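PDB 3RGO: phosphatidylglycerophosphatase and protein-tyrosine phosphatase 1 from Mus musculus, which dephosphorylates phosphatidylglycerophosphate to phosphatidylglycerol, an essential step on the mitochondrial route to cardiolipin, and also acts on protein phosphotyrosine and phosphoserine. Local coordinates for residues 1-5 and 128-132. Residues are numbered along the deposited sequence.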
loop_
_atom_site.group_PDB
_atom_site.type_symbol
_atom_site.label_atom_id
_atom_site.label_comp_id
_atom_site.label_asym_id
_atom_site.label_seq_id
_atom_site.Cartn_x
_atom_site.Cartn_y
_atom_site.Cartn_z
ATOM N N TRP A 1 6.882 11.992 7.087
ATOM C CA TRP A 1 5.536 11.474 7.313
ATOM C C TRP A 1 5.244 10.371 6.307
ATOM O O TRP A 1 4.589 9.373 6.613
ATOM C CB TRP A 1 4.487 12.580 7.167
ATOM C CG TRP A 1 3.131 12.188 7.699
ATOM C CD1 TRP A 1 2.152 11.493 7.040
ATOM C CD2 TRP A 1 2.609 12.467 9.008
ATOM N NE1 TRP A 1 1.059 11.321 7.858
ATOM C CE2 TRP A 1 1.314 11.911 9.070
ATOM C CE3 TRP A 1 3.112 13.133 10.131
ATOM C CZ2 TRP A 1 0.515 12.002 10.213
ATOM C CZ3 TRP A 1 2.314 13.221 11.268
ATOM C CH2 TRP A 1 1.032 12.661 11.298
ATOM N N TYR A 2 5.729 10.573 5.090
ATOM C CA TYR A 2 5.568 9.592 4.036
ATOM C C TYR A 2 6.736 9.711 3.073
ATOM O O TYR A 2 7.427 10.735 3.048
ATOM C CB TYR A 2 4.245 9.806 3.295
ATOM C CG TYR A 2 4.177 11.109 2.534
ATOM C CD1 TYR A 2 4.584 11.183 1.207
ATOM C CD2 TYR A 2 3.706 12.266 3.141
ATOM C CE1 TYR A 2 4.525 12.376 0.507
ATOM C CE2 TYR A 2 3.643 13.463 2.450
ATOM C CZ TYR A 2 4.054 13.514 1.135
ATOM O OH TYR A 2 3.990 14.706 0.447
ATOM N N HIS A 3 6.952 8.659 2.289
ATOM C CA HIS A 3 8.011 8.631 1.291
ATOM C C HIS A 3 7.459 8.130 -0.038
ATOM O O HIS A 3 6.634 7.213 -0.073
ATOM C CB HIS A 3 9.143 7.698 1.731
ATOM C CG HIS A 3 9.908 8.185 2.922
ATOM N ND1 HIS A 3 9.532 7.896 4.217
ATOM C CD2 HIS A 3 11.036 8.926 3.014
ATOM C CE1 HIS A 3 10.394 8.445 5.056
ATOM N NE2 HIS A 3 11.315 9.078 4.351
ATOM N N ARG A 4 7.917 8.722 -1.134
ATOM C CA ARG A 4 7.591 8.199 -2.454
ATOM C C ARG A 4 8.405 6.936 -2.722
ATOM O O ARG A 4 9.622 6.913 -2.508
ATOM C CB ARG A 4 7.846 9.244 -3.543
ATOM C CG ARG A 4 7.709 8.684 -4.954
ATOM C CD ARG A 4 7.661 9.784 -6.004
ATOM N NE ARG A 4 6.522 10.682 -5.817
ATOM C CZ ARG A 4 5.287 10.425 -6.242
ATOM N NH1 ARG A 4 5.018 9.284 -6.868
ATOM N NH2 ARG A 4 4.317 11.308 -6.033
ATOM N N ILE A 5 7.730 5.883 -3.177
ATOM C CA ILE A 5 8.390 4.617 -3.473
ATOM C C ILE A 5 8.795 4.563 -4.945
ATOM O O ILE A 5 9.923 4.194 -5.284
ATOM C CB ILE A 5 7.484 3.415 -3.139
ATOM C CG1 ILE A 5 7.090 3.440 -1.655
ATOM C CG2 ILE A 5 8.182 2.110 -3.485
ATOM C CD1 ILE A 5 8.271 3.355 -0.692
ATOM N N LYS A 128 15.431 1.030 2.123
ATOM C CA LYS A 128 16.473 1.943 1.667
ATOM C C LYS A 128 15.925 3.366 1.587
ATOM O O LYS A 128 16.677 4.341 1.653
ATOM C CB LYS A 128 17.015 1.500 0.306
ATOM C CG LYS A 128 18.349 2.122 -0.075
ATOM C CD LYS A 128 18.864 1.555 -1.389
ATOM C CE LYS A 128 19.043 0.044 -1.320
ATOM N NZ LYS A 128 20.145 -0.361 -0.400
ATOM N N ILE A 129 14.606 3.475 1.458
ATOM C CA ILE A 129 13.945 4.768 1.325
ATOM C C ILE A 129 13.325 5.243 2.637
ATOM O O ILE A 129 13.468 6.405 3.015
ATOM C CB ILE A 129 12.839 4.723 0.257
ATOM C CG1 ILE A 129 13.442 4.430 -1.116
ATOM C CG2 ILE A 129 12.049 6.041 0.247
ATOM C CD1 ILE A 129 12.414 4.072 -2.170
ATOM N N ARG A 130 12.636 4.337 3.325
ATOM C CA ARG A 130 11.904 4.690 4.537
ATOM C C ARG A 130 12.411 3.909 5.750
ATOM O O ARG A 130 12.593 2.696 5.687
ATOM C CB ARG A 130 10.405 4.460 4.329
ATOM C CG ARG A 130 9.531 4.857 5.508
ATOM C CD ARG A 130 8.071 4.951 5.087
ATOM N NE ARG A 130 7.187 5.223 6.216
ATOM C CZ ARG A 130 6.924 6.439 6.693
ATOM N NH1 ARG A 130 7.481 7.506 6.138
ATOM N NH2 ARG A 130 6.104 6.587 7.725
ATOM N N SER A 131 12.626 4.616 6.854
ATOM C CA SER A 131 13.232 4.029 8.042
ATOM C C SER A 131 12.245 3.210 8.874
ATOM O O SER A 131 11.027 3.372 8.761
ATOM C CB SER A 131 13.842 5.126 8.916
ATOM O OG SER A 131 12.825 5.850 9.591
ATOM N N HIS A 132 12.790 2.333 9.710
ATOM C CA HIS A 132 11.996 1.538 10.646
ATOM C C HIS A 132 10.957 0.636 9.976
ATOM O O HIS A 132 9.918 0.322 10.563
ATOM C CB HIS A 132 11.344 2.440 11.697
ATOM C CG HIS A 132 12.327 3.268 12.466
ATOM N ND1 HIS A 132 13.078 2.760 13.502
ATOM C CD2 HIS A 132 12.687 4.569 12.342
ATOM C CE1 HIS A 132 13.858 3.712 13.987
ATOM N NE2 HIS A 132 13.639 4.818 13.301
HETATM O O HOH W 1 8.444 9.992 7.576
#
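Arg130, just past the C-terminal end of helix 119-129, lays its side chain along the edge strand 2-4. Its first three chi angles are all t, an extended form that carries the guanidinium from a CA beside His3 as far as the backbone of Trp1. At its end, NH1 donates a hydrogen bond to His3 ND1 (2.8 Å), lying near the plane of the guanidinium; ND1 accepts, so it carries no proton, which makes the ring the neutral tautomer protonated on NE2. The m rotamer of His3 swings the imidazole over the start of the arginine: Arg130 CA sits 4.1 Å from the centroid of the His3 ring, nearly on its normal, as a CH-pi contact. Histidine thus offers a flat face and a polar edge to one residue. A water bridges Arg130 NH1 (3.0 Å) and Trp1 N (2.6 Å), accepting from both.

The apolar half is supplied by Ile129, whose branched side chain fits against strand backbone and aliphatic atoms alike: its CG2 lies 3.7 Å from CB of His3, and its CD1 4.5 Å from CD1 of Ile5, whose m,m conformation brings its tip nearer.

Arg130 NE and NH2 donate to the carbonyls of Gly99 and Ala98, in the phosphate-binding loop that follows Cys96, the predicted nucleophile, so the arginine ties this loop to the N-terminal strand. Tyr2 and Arg4 point away, both pairing with Glu27 beyond helix 20-26, while Arg4 also bonds to Asp6 O. Strand 2-4, the outermost strand and antiparallel to strand 9-12, is the margin of the sheet against which the end of helix 119-129 packs.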